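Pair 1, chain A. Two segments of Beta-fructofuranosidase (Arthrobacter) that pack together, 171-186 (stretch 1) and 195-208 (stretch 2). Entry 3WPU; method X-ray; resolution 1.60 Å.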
# COMPACT_ATOMS: atom_id res chain seq x y z
N LYS A 171 -0.83 16.53 16.18
CA LYS A 171 -0.02 16.78 17.37
C LYS A 171 -0.75 16.53 18.68
O LYS A 171 -0.11 16.29 19.69
CB LYS A 171 0.53 18.21 17.37
CG LYS A 171 1.70 18.41 16.43
CD LYS A 171 2.11 19.88 16.33
CE LYS A 171 3.29 20.05 15.39
NZ LYS A 171 3.72 21.47 15.23
N ASN A 172 -2.08 16.60 18.67
CA ASN A 172 -2.91 16.32 19.85
C ASN A 172 -3.26 14.83 20.03
O ASN A 172 -4.04 14.49 20.91
CB ASN A 172 -4.19 17.15 19.80
CG ASN A 172 -4.96 16.96 18.50
OD1 ASN A 172 -4.95 15.89 17.91
ND2 ASN A 172 -5.62 18.03 18.03
N GLY A 173 -2.69 13.96 19.21
CA GLY A 173 -2.99 12.52 19.29
C GLY A 173 -4.22 12.11 18.49
O GLY A 173 -4.62 10.95 18.52
N GLU A 174 -4.81 13.05 17.77
CA GLU A 174 -5.95 12.74 16.92
C GLU A 174 -5.45 11.97 15.70
O GLU A 174 -4.34 12.23 15.20
CB GLU A 174 -6.65 14.02 16.46
CG GLU A 174 -7.72 13.86 15.39
CD GLU A 174 -8.07 15.21 14.80
OE1 GLU A 174 -8.54 16.06 15.59
OE2 GLU A 174 -7.84 15.41 13.57
N ILE A 175 -6.29 11.07 15.23
CA ILE A 175 -6.02 10.29 14.05
C ILE A 175 -7.14 10.50 13.03
O ILE A 175 -8.33 10.30 13.34
CB ILE A 175 -5.95 8.79 14.40
CG1 ILE A 175 -4.77 8.52 15.38
CG2 ILE A 175 -5.81 7.96 13.14
CD1 ILE A 175 -4.74 7.10 15.90
N LYS A 176 -6.75 10.89 11.81
CA LYS A 176 -7.67 10.88 10.68
C LYS A 176 -7.45 9.59 9.91
O LYS A 176 -6.41 9.41 9.23
CB LYS A 176 -7.46 12.08 9.78
CG LYS A 176 -7.82 13.41 10.38
CD LYS A 176 -7.58 14.49 9.34
CE LYS A 176 -8.04 15.88 9.77
NZ LYS A 176 -7.00 16.45 10.64
N LEU A 177 -8.38 8.66 10.05
CA LEU A 177 -8.33 7.39 9.38
C LEU A 177 -9.04 7.47 8.01
O LEU A 177 -10.26 7.64 7.92
CB LEU A 177 -8.94 6.32 10.27
CG LEU A 177 -9.00 4.89 9.73
CD1 LEU A 177 -7.63 4.40 9.33
CD2 LEU A 177 -9.64 3.98 10.76
N PHE A 178 -8.25 7.46 6.95
CA PHE A 178 -8.78 7.41 5.58
C PHE A 178 -8.91 5.95 5.20
O PHE A 178 -7.96 5.21 5.31
CB PHE A 178 -7.86 8.13 4.62
CG PHE A 178 -7.79 9.61 4.88
CD1 PHE A 178 -8.71 10.48 4.33
CD2 PHE A 178 -6.84 10.11 5.77
CE1 PHE A 178 -8.67 11.85 4.59
CE2 PHE A 178 -6.79 11.48 6.03
CZ PHE A 178 -7.71 12.33 5.45
N PHE A 179 -10.07 5.53 4.75
CA PHE A 179 -10.27 4.13 4.41
C PHE A 179 -11.28 3.96 3.29
O PHE A 179 -11.84 4.91 2.78
CB PHE A 179 -10.64 3.34 5.66
CG PHE A 179 -12.02 3.63 6.21
CD1 PHE A 179 -13.06 2.72 6.05
CD2 PHE A 179 -12.28 4.84 6.87
CE1 PHE A 179 -14.34 2.99 6.55
CE2 PHE A 179 -13.55 5.11 7.36
CZ PHE A 179 -14.56 4.19 7.20
N THR A 180 -11.46 2.71 2.88
CA THR A 180 -12.41 2.38 1.85
C THR A 180 -13.60 1.72 2.51
O THR A 180 -13.49 0.64 3.11
CB THR A 180 -11.82 1.46 0.77
OG1 THR A 180 -10.52 1.93 0.36
CG2 THR A 180 -12.76 1.35 -0.44
N ASP A 181 -14.75 2.36 2.40
CA ASP A 181 -15.96 1.94 3.09
C ASP A 181 -16.84 1.30 2.02
O ASP A 181 -17.19 1.96 1.06
CB ASP A 181 -16.63 3.16 3.74
CG ASP A 181 -17.65 2.78 4.83
OD1 ASP A 181 -17.76 1.58 5.21
OD2 ASP A 181 -18.37 3.67 5.33
N VAL A 182 -17.14 0.01 2.16
CA VAL A 182 -17.73 -0.74 1.05
C VAL A 182 -19.03 -1.43 1.43
O VAL A 182 -19.15 -2.09 2.49
CB VAL A 182 -16.75 -1.80 0.49
CG1 VAL A 182 -17.23 -2.34 -0.85
CG2 VAL A 182 -15.36 -1.23 0.33
N ALA A 183 -20.03 -1.31 0.56
CA ALA A 183 -21.31 -2.01 0.73
C ALA A 183 -21.54 -2.94 -0.46
O ALA A 183 -21.32 -2.58 -1.61
CB ALA A 183 -22.46 -1.03 0.85
N PHE A 184 -21.97 -4.17 -0.16
CA PHE A 184 -22.27 -5.16 -1.16
C PHE A 184 -23.75 -5.49 -1.09
O PHE A 184 -24.34 -5.47 0.01
CB PHE A 184 -21.52 -6.47 -0.92
CG PHE A 184 -20.01 -6.33 -0.91
CD1 PHE A 184 -19.25 -6.74 -2.00
CD2 PHE A 184 -19.34 -5.80 0.20
CE1 PHE A 184 -17.87 -6.62 -1.98
CE2 PHE A 184 -17.95 -5.71 0.23
CZ PHE A 184 -17.23 -6.10 -0.87
N TYR A 185 -24.31 -5.84 -2.24
CA TYR A 185 -25.75 -6.12 -2.36
C TYR A 185 -25.93 -7.43 -3.10
O TYR A 185 -26.09 -7.45 -4.32
CB TYR A 185 -26.45 -4.95 -3.05
CG TYR A 185 -26.25 -3.66 -2.32
CD1 TYR A 185 -27.21 -3.18 -1.42
CD2 TYR A 185 -25.10 -2.90 -2.50
CE1 TYR A 185 -27.03 -1.99 -0.73
CE2 TYR A 185 -24.91 -1.71 -1.81
CZ TYR A 185 -25.87 -1.27 -0.91
OH TYR A 185 -25.69 -0.08 -0.24
N ARG A 186 -25.87 -8.52 -2.35
CA ARG A 186 -25.79 -9.86 -2.93
C ARG A 186 -26.98 -10.72 -2.53
O ARG A 186 -27.49 -10.61 -1.41
CB ARG A 186 -24.48 -10.54 -2.51
CG ARG A 186 -23.27 -10.05 -3.31
CD ARG A 186 -22.00 -9.91 -2.49
NE ARG A 186 -21.18 -11.12 -2.43
CZ ARG A 186 -19.91 -11.24 -2.85
NH1 ARG A 186 -19.25 -10.26 -3.44
NH2 ARG A 186 -19.31 -12.39 -2.69
N PRO A 195 -24.35 -3.50 -8.56
CA PRO A 195 -22.90 -3.46 -8.30
C PRO A 195 -22.58 -3.01 -6.88
O PRO A 195 -23.33 -2.25 -6.27
CB PRO A 195 -22.40 -2.44 -9.34
CG PRO A 195 -23.42 -2.50 -10.43
CD PRO A 195 -24.72 -2.69 -9.73
N TYR A 196 -21.45 -3.46 -6.36
CA TYR A 196 -21.00 -3.03 -5.04
C TYR A 196 -20.66 -1.54 -5.05
O TYR A 196 -20.57 -0.91 -6.11
CB TYR A 196 -19.86 -3.89 -4.53
CG TYR A 196 -18.45 -3.54 -4.99
CD1 TYR A 196 -17.41 -3.55 -4.08
CD2 TYR A 196 -18.17 -3.17 -6.31
CE1 TYR A 196 -16.12 -3.26 -4.46
CE2 TYR A 196 -16.89 -2.88 -6.72
CZ TYR A 196 -15.87 -2.88 -5.78
OH TYR A 196 -14.58 -2.61 -6.17
N ASP A 197 -20.46 -1.02 -3.85
CA ASP A 197 -20.38 0.43 -3.63
C ASP A 197 -19.24 0.72 -2.68
O ASP A 197 -19.43 0.80 -1.48
CB ASP A 197 -21.70 0.93 -3.08
CG ASP A 197 -21.82 2.44 -3.05
OD1 ASP A 197 -20.82 3.16 -3.21
OD2 ASP A 197 -22.94 2.91 -2.79
N PRO A 198 -18.02 0.87 -3.24
CA PRO A 198 -16.84 1.24 -2.48
C PRO A 198 -16.67 2.75 -2.49
O PRO A 198 -16.67 3.36 -3.55
CB PRO A 198 -15.71 0.60 -3.26
CG PRO A 198 -16.17 0.57 -4.68
CD PRO A 198 -17.69 0.57 -4.65
N ARG A 199 -16.45 3.33 -1.31
CA ARG A 199 -16.27 4.78 -1.20
C ARG A 199 -15.05 5.11 -0.39
O ARG A 199 -14.71 4.39 0.56
CB ARG A 199 -17.49 5.42 -0.57
CG ARG A 199 -18.77 5.08 -1.32
CD ARG A 199 -19.95 5.89 -0.84
NE ARG A 199 -21.19 5.46 -1.46
CZ ARG A 199 -22.39 5.97 -1.18
NH1 ARG A 199 -22.50 6.99 -0.35
NH2 ARG A 199 -23.47 5.47 -1.74
N ILE A 200 -14.41 6.24 -0.71
CA ILE A 200 -13.28 6.70 0.08
C ILE A 200 -13.87 7.57 1.18
O ILE A 200 -14.66 8.49 0.91
CB ILE A 200 -12.24 7.44 -0.80
CG1 ILE A 200 -11.54 6.43 -1.70
CG2 ILE A 200 -11.25 8.19 0.08
CD1 ILE A 200 -10.66 6.99 -2.77
N ALA A 201 -13.52 7.24 2.41
CA ALA A 201 -14.14 7.79 3.60
C ALA A 201 -13.11 8.18 4.63
O ALA A 201 -11.95 7.76 4.55
CB ALA A 201 -15.10 6.77 4.20
N LEU A 202 -13.55 8.97 5.61
CA LEU A 202 -12.71 9.44 6.70
C LEU A 202 -13.45 9.25 8.01
O LEU A 202 -14.65 9.51 8.08
CB LEU A 202 -12.46 10.95 6.56
CG LEU A 202 -11.88 11.72 7.75
CD1 LEU A 202 -10.48 11.26 8.08
CD2 LEU A 202 -11.87 13.24 7.46
N SER A 203 -12.73 8.84 9.05
CA SER A 203 -13.26 8.89 10.41
C SER A 203 -12.13 9.33 11.33
O SER A 203 -10.96 8.93 11.15
CB SER A 203 -13.78 7.51 10.85
OG SER A 203 -14.47 7.63 12.10
N VAL A 204 -12.49 10.19 12.27
CA VAL A 204 -11.54 10.78 13.21
C VAL A 204 -11.69 10.14 14.58
O VAL A 204 -12.82 9.95 15.09
CB VAL A 204 -11.72 12.31 13.30
CG1 VAL A 204 -10.67 12.91 14.23
CG2 VAL A 204 -11.63 12.93 11.90
N GLY A 205 -10.55 9.87 15.19
CA GLY A 205 -10.50 9.31 16.53
C GLY A 205 -9.25 9.80 17.21
O GLY A 205 -8.61 10.75 16.75
N LYS A 206 -8.89 9.14 18.30
CA LYS A 206 -7.82 9.66 19.15
C LYS A 206 -7.18 8.52 19.91
O LYS A 206 -7.82 7.53 20.22
CB LYS A 206 -8.39 10.69 20.13
CG LYS A 206 -7.34 11.56 20.79
CD LYS A 206 -7.98 12.71 21.55
CE LYS A 206 -6.95 13.77 21.88
NZ LYS A 206 -7.59 15.05 22.26
N VAL A 207 -5.89 8.71 20.20
CA VAL A 207 -5.10 7.77 20.97
C VAL A 207 -5.29 8.06 22.46
O VAL A 207 -5.20 9.20 22.90
CB VAL A 207 -3.60 7.88 20.62
CG1 VAL A 207 -2.75 7.01 21.54
CG2 VAL A 207 -3.38 7.50 19.16
N LYS A 208 -5.54 7.01 23.21
CA LYS A 208 -5.49 7.10 24.65
C LYS A 208 -4.48 6.05 25.10
O LYS A 208 -4.72 4.85 24.95
CB LYS A 208 -6.88 6.91 25.25
CG LYS A 208 -7.00 7.40 26.69
CD LYS A 208 -6.61 6.33 27.69
CE LYS A 208 -6.43 6.88 29.11
NZ LYS A 208 -5.01 7.22 29.45
O HOH W 1 -25.28 1.69 -2.22

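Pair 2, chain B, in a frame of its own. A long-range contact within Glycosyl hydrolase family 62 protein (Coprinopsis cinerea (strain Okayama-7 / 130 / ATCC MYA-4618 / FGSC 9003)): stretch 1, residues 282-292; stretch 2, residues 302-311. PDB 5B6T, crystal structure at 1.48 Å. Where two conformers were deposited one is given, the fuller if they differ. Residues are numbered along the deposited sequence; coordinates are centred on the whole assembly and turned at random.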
# COMPACT_ATOMS: atom_id res chain seq x y z
N CYS B 282 -4.07 3.59 18.17
CA CYS B 282 -4.48 2.48 19.04
C CYS B 282 -4.83 1.25 18.22
O CYS B 282 -5.40 1.37 17.12
CB CYS B 282 -5.75 2.88 19.80
SG CYS B 282 -5.71 4.48 20.66
N ASN B 283 -4.49 0.08 18.75
CA ASN B 283 -4.90 -1.18 18.14
C ASN B 283 -4.57 -1.20 16.65
O ASN B 283 -5.42 -1.41 15.81
CB ASN B 283 -6.41 -1.46 18.34
CG ASN B 283 -6.87 -2.77 17.67
OD1 ASN B 283 -6.14 -3.76 17.69
ND2 ASN B 283 -8.07 -2.76 17.07
N LEU B 284 -3.30 -0.99 16.32
CA LEU B 284 -2.93 -1.01 14.89
C LEU B 284 -3.17 -2.41 14.31
O LEU B 284 -2.97 -3.41 14.98
CB LEU B 284 -1.46 -0.59 14.67
CG LEU B 284 -1.20 0.92 14.60
CD1 LEU B 284 -1.49 1.65 15.89
CD2 LEU B 284 0.25 1.19 14.16
N ARG B 285 -3.60 -2.44 13.05
CA ARG B 285 -3.79 -3.67 12.30
C ARG B 285 -3.21 -3.43 10.91
O ARG B 285 -3.52 -2.40 10.29
CB ARG B 285 -5.27 -4.03 12.19
CG ARG B 285 -5.95 -4.38 13.52
CD ARG B 285 -7.43 -4.63 13.30
NE ARG B 285 -8.21 -3.41 13.34
CZ ARG B 285 -9.50 -3.29 12.97
NH1 ARG B 285 -10.18 -4.33 12.46
NH2 ARG B 285 -10.08 -2.10 13.09
N TYR B 286 -2.40 -4.36 10.44
CA TYR B 286 -1.71 -4.21 9.16
C TYR B 286 -2.08 -5.36 8.27
O TYR B 286 -1.76 -6.51 8.55
CB TYR B 286 -0.16 -4.11 9.32
CG TYR B 286 0.57 -3.51 8.14
CD1 TYR B 286 0.37 -2.19 7.79
CD2 TYR B 286 1.48 -4.25 7.39
CE1 TYR B 286 1.04 -1.64 6.71
CE2 TYR B 286 2.19 -3.69 6.34
CZ TYR B 286 1.93 -2.39 5.98
OH TYR B 286 2.58 -1.84 4.91
N LEU B 287 -2.73 -5.04 7.16
CA LEU B 287 -3.08 -6.03 6.14
C LEU B 287 -1.88 -6.09 5.19
O LEU B 287 -1.50 -5.06 4.64
CB LEU B 287 -4.35 -5.58 5.40
CG LEU B 287 -4.87 -6.55 4.33
CD1 LEU B 287 -5.32 -7.90 4.84
CD2 LEU B 287 -6.02 -5.86 3.60
N TYR B 288 -1.28 -7.26 5.03
CA TYR B 288 0.02 -7.34 4.36
C TYR B 288 0.04 -8.56 3.46
O TYR B 288 -0.86 -9.41 3.50
CB TYR B 288 1.11 -7.40 5.41
CG TYR B 288 1.24 -8.74 6.11
CD1 TYR B 288 0.38 -9.12 7.15
CD2 TYR B 288 2.24 -9.63 5.76
CE1 TYR B 288 0.49 -10.34 7.78
CE2 TYR B 288 2.37 -10.85 6.38
CZ TYR B 288 1.49 -11.21 7.39
OH TYR B 288 1.65 -12.42 8.05
N GLN B 289 1.10 -8.66 2.66
CA GLN B 289 1.36 -9.85 1.89
C GLN B 289 2.56 -10.62 2.41
O GLN B 289 3.61 -10.04 2.76
CB GLN B 289 1.59 -9.54 0.39
CG GLN B 289 2.78 -8.64 0.11
CD GLN B 289 2.95 -8.28 -1.35
OE1 GLN B 289 1.99 -8.24 -2.13
NE2 GLN B 289 4.20 -7.97 -1.73
N GLY B 290 2.38 -11.95 2.47
CA GLY B 290 3.42 -12.88 2.88
C GLY B 290 3.44 -14.06 1.94
O GLY B 290 2.60 -14.17 1.04
N LEU B 291 4.42 -14.94 2.13
CA LEU B 291 4.51 -16.14 1.30
C LEU B 291 5.33 -17.22 1.98
O LEU B 291 6.07 -16.97 2.94
CB LEU B 291 5.06 -15.83 -0.09
CG LEU B 291 6.58 -15.75 -0.25
CD1 LEU B 291 6.87 -15.56 -1.71
CD2 LEU B 291 7.21 -14.63 0.55
N ASP B 292 5.18 -18.44 1.49
CA ASP B 292 5.94 -19.56 2.03
C ASP B 292 7.45 -19.28 1.89
O ASP B 292 7.91 -18.92 0.82
CB ASP B 292 5.53 -20.82 1.27
CG ASP B 292 6.23 -22.09 1.72
OD1 ASP B 292 7.33 -22.08 2.27
OD2 ASP B 292 5.67 -23.15 1.41
N LEU B 302 5.58 -15.65 -7.65
CA LEU B 302 5.65 -16.04 -6.24
C LEU B 302 4.25 -16.12 -5.62
O LEU B 302 3.38 -15.27 -5.89
CB LEU B 302 6.50 -15.08 -5.42
CG LEU B 302 8.00 -15.09 -5.71
CD1 LEU B 302 8.61 -13.85 -5.06
CD2 LEU B 302 8.69 -16.36 -5.23
N PRO B 303 4.02 -17.11 -4.74
CA PRO B 303 2.67 -17.30 -4.21
C PRO B 303 2.33 -16.41 -3.00
O PRO B 303 2.08 -16.90 -1.90
CB PRO B 303 2.66 -18.80 -3.86
CG PRO B 303 4.07 -19.09 -3.50
CD PRO B 303 4.92 -18.24 -4.40
N TRP B 304 2.25 -15.12 -3.25
CA TRP B 304 1.85 -14.16 -2.20
C TRP B 304 0.40 -14.35 -1.81
O TRP B 304 -0.46 -14.55 -2.66
CB TRP B 304 2.06 -12.71 -2.66
CG TRP B 304 3.46 -12.34 -2.96
CD1 TRP B 304 4.05 -12.34 -4.17
CD2 TRP B 304 4.47 -11.92 -2.03
NE1 TRP B 304 5.35 -11.92 -4.08
CE2 TRP B 304 5.63 -11.67 -2.76
CE3 TRP B 304 4.49 -11.74 -0.64
CZ2 TRP B 304 6.83 -11.27 -2.15
CZ3 TRP B 304 5.67 -11.31 -0.04
CH2 TRP B 304 6.83 -11.09 -0.79
N LYS B 305 0.14 -14.23 -0.50
CA LYS B 305 -1.21 -14.27 0.07
C LYS B 305 -1.30 -13.15 1.09
O LYS B 305 -0.28 -12.70 1.61
CB LYS B 305 -1.49 -15.65 0.71
CG LYS B 305 -1.30 -16.79 -0.29
CD LYS B 305 -1.49 -18.15 0.31
CE LYS B 305 -0.85 -19.22 -0.55
NZ LYS B 305 -1.35 -19.29 -1.96
N LEU B 306 -2.52 -12.72 1.38
CA LEU B 306 -2.74 -11.63 2.33
C LEU B 306 -3.03 -12.21 3.72
O LEU B 306 -3.84 -13.13 3.85
CB LEU B 306 -3.92 -10.76 1.88
CG LEU B 306 -3.88 -10.23 0.44
CD1 LEU B 306 -5.02 -9.27 0.18
CD2 LEU B 306 -2.54 -9.60 0.10
N GLY B 307 -2.40 -11.62 4.71
CA GLY B 307 -2.70 -11.85 6.12
C GLY B 307 -2.87 -10.56 6.89
O GLY B 307 -2.75 -9.45 6.33
N LEU B 308 -3.18 -10.69 8.18
CA LEU B 308 -3.49 -9.52 8.99
C LEU B 308 -2.71 -9.57 10.29
O LEU B 308 -2.81 -10.56 11.02
CB LEU B 308 -4.97 -9.50 9.34
CG LEU B 308 -5.50 -8.25 10.04
CD1 LEU B 308 -5.37 -7.03 9.15
CD2 LEU B 308 -6.95 -8.42 10.47
N LEU B 309 -1.93 -8.52 10.53
CA LEU B 309 -1.23 -8.35 11.80
C LEU B 309 -2.12 -7.54 12.74
O LEU B 309 -2.66 -6.55 12.34
CB LEU B 309 0.06 -7.56 11.59
CG LEU B 309 1.10 -8.05 10.60
CD1 LEU B 309 2.32 -7.18 10.64
CD2 LEU B 309 1.49 -9.49 10.89
N THR B 310 -2.21 -7.98 13.99
CA THR B 310 -2.89 -7.25 15.05
C THR B 310 -1.86 -6.86 16.11
O THR B 310 -1.11 -7.69 16.58
CB THR B 310 -3.99 -8.12 15.67
OG1 THR B 310 -4.97 -8.45 14.67
CG2 THR B 310 -4.67 -7.40 16.78
N GLN B 311 -1.79 -5.58 16.43
CA GLN B 311 -0.77 -5.12 17.37
C GLN B 311 -1.04 -5.70 18.77
O GLN B 311 -2.19 -5.66 19.24
CB GLN B 311 -0.78 -3.59 17.44
CG GLN B 311 0.24 -3.00 18.39
CD GLN B 311 0.13 -1.49 18.46
OE1 GLN B 311 -0.91 -0.92 18.20
NE2 GLN B 311 1.22 -0.85 18.88
O HOH W 2 -4.53 -4.60 19.55
O HOH W 3 2.85 -18.94 -0.15

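Both pairs are two antiparallel strands joined edge to edge by backbone hydrogen bonds, and 14 central residues superpose with an RMSD of 0.5 Å over N, CA and C. The strand directions differ by 146° in pair 1 and 157° in pair 2, with axes approaching to 4.4 and 4.6 Å. The register is the same. Phe A179 faces Ala A201 as a hydrogen-bonded pair, with Phe A179 N to Ala A201 O and Ala A201 N to Phe A179 O both 2.9 Å; the matching Tyr B288 faces Gly B307, with Tyr B288 N to Gly B307 O at 2.9 Å and Gly B307 N to Tyr B288 O at 3.0 Å. Between such rungs lie the non-hydrogen-bonded pairs, where CA atoms come closer: Phe A178 and Leu A202 CA atoms are 4.6 Å apart, those of Leu B287 and Leu B308 4.5 Å. CA-H...O contacts supplement the ladder there, as from Leu A202 CA to Leu A177 O (3.3 Å) and Leu B308 CA to Tyr B286 O (3.5 Å).

A close side-chain parallel is the aromatic position Phe A179 = Tyr B288. Both residues have chi1 near p (70° and 75°), and their side-chain centres fall 1.1 Å apart. Each ring lies over the residue across from it. In pair 1 the methyl of Ala A201 fills the space: its CB sits 4.2 Å from the ring centroid of Phe A179, 24° off the normal, a CH-pi contact. In pair 2 Gly B307 leaves its backbone N over the ring face, and an ideal CB there would lie only 3.3 Å from Tyr B288 CE1. The neighbouring position differs too: Ser A203 CB stays 4.2 Å from Phe A179 CE2, whereas Leu B309 brings CD2 to 3.4 Å from Tyr B288 CE1.

On the other face, Leu A202 and Leu B308 are the same in type and rotamer (chi1 t, chi2 p), with CA atoms 0.2 Å apart. Their partners differ. Leu A202 CD1 stands over the Phe A178 ring, 4.0 Å from the centroid and 13° off the normal; Leu B308 CD1 instead meets an aliphatic neighbour, 4.1 Å from Leu B287 CB.

Further along the strands, Pro A198 and Trp B304 match in backbone (CA atoms 0.6 Å apart) but not in side-chain centre (4.6 Å). In pair 1 the proline ring is met by two small side chains, with Thr A180 CG2 4.1 Å and Val A182 CG2 4.0 Å from Pro A198 CB. Pair 2 inserts the indole between the matching residues: Gln B289 CD lies over one face and Leu B291 CD2 over the opposite one, 4.0 Å from the six-membered ring centroid.

At the end near Ile A175 = Leu B284, pair 1 has glycine, Gly A205, where pair 2 has glutamine, Gln B311. Gly A205 N donates to Ile A175 O at 2.9 Å and its O accepts from Ile A175 N at 2.8 Å. Gln B311 N likewise donates to Leu B284 O (2.9 Å), but Leu B284 N turns to the side-chain Gln B311 OE1 (3.0 Å), so a side chain completes the rung.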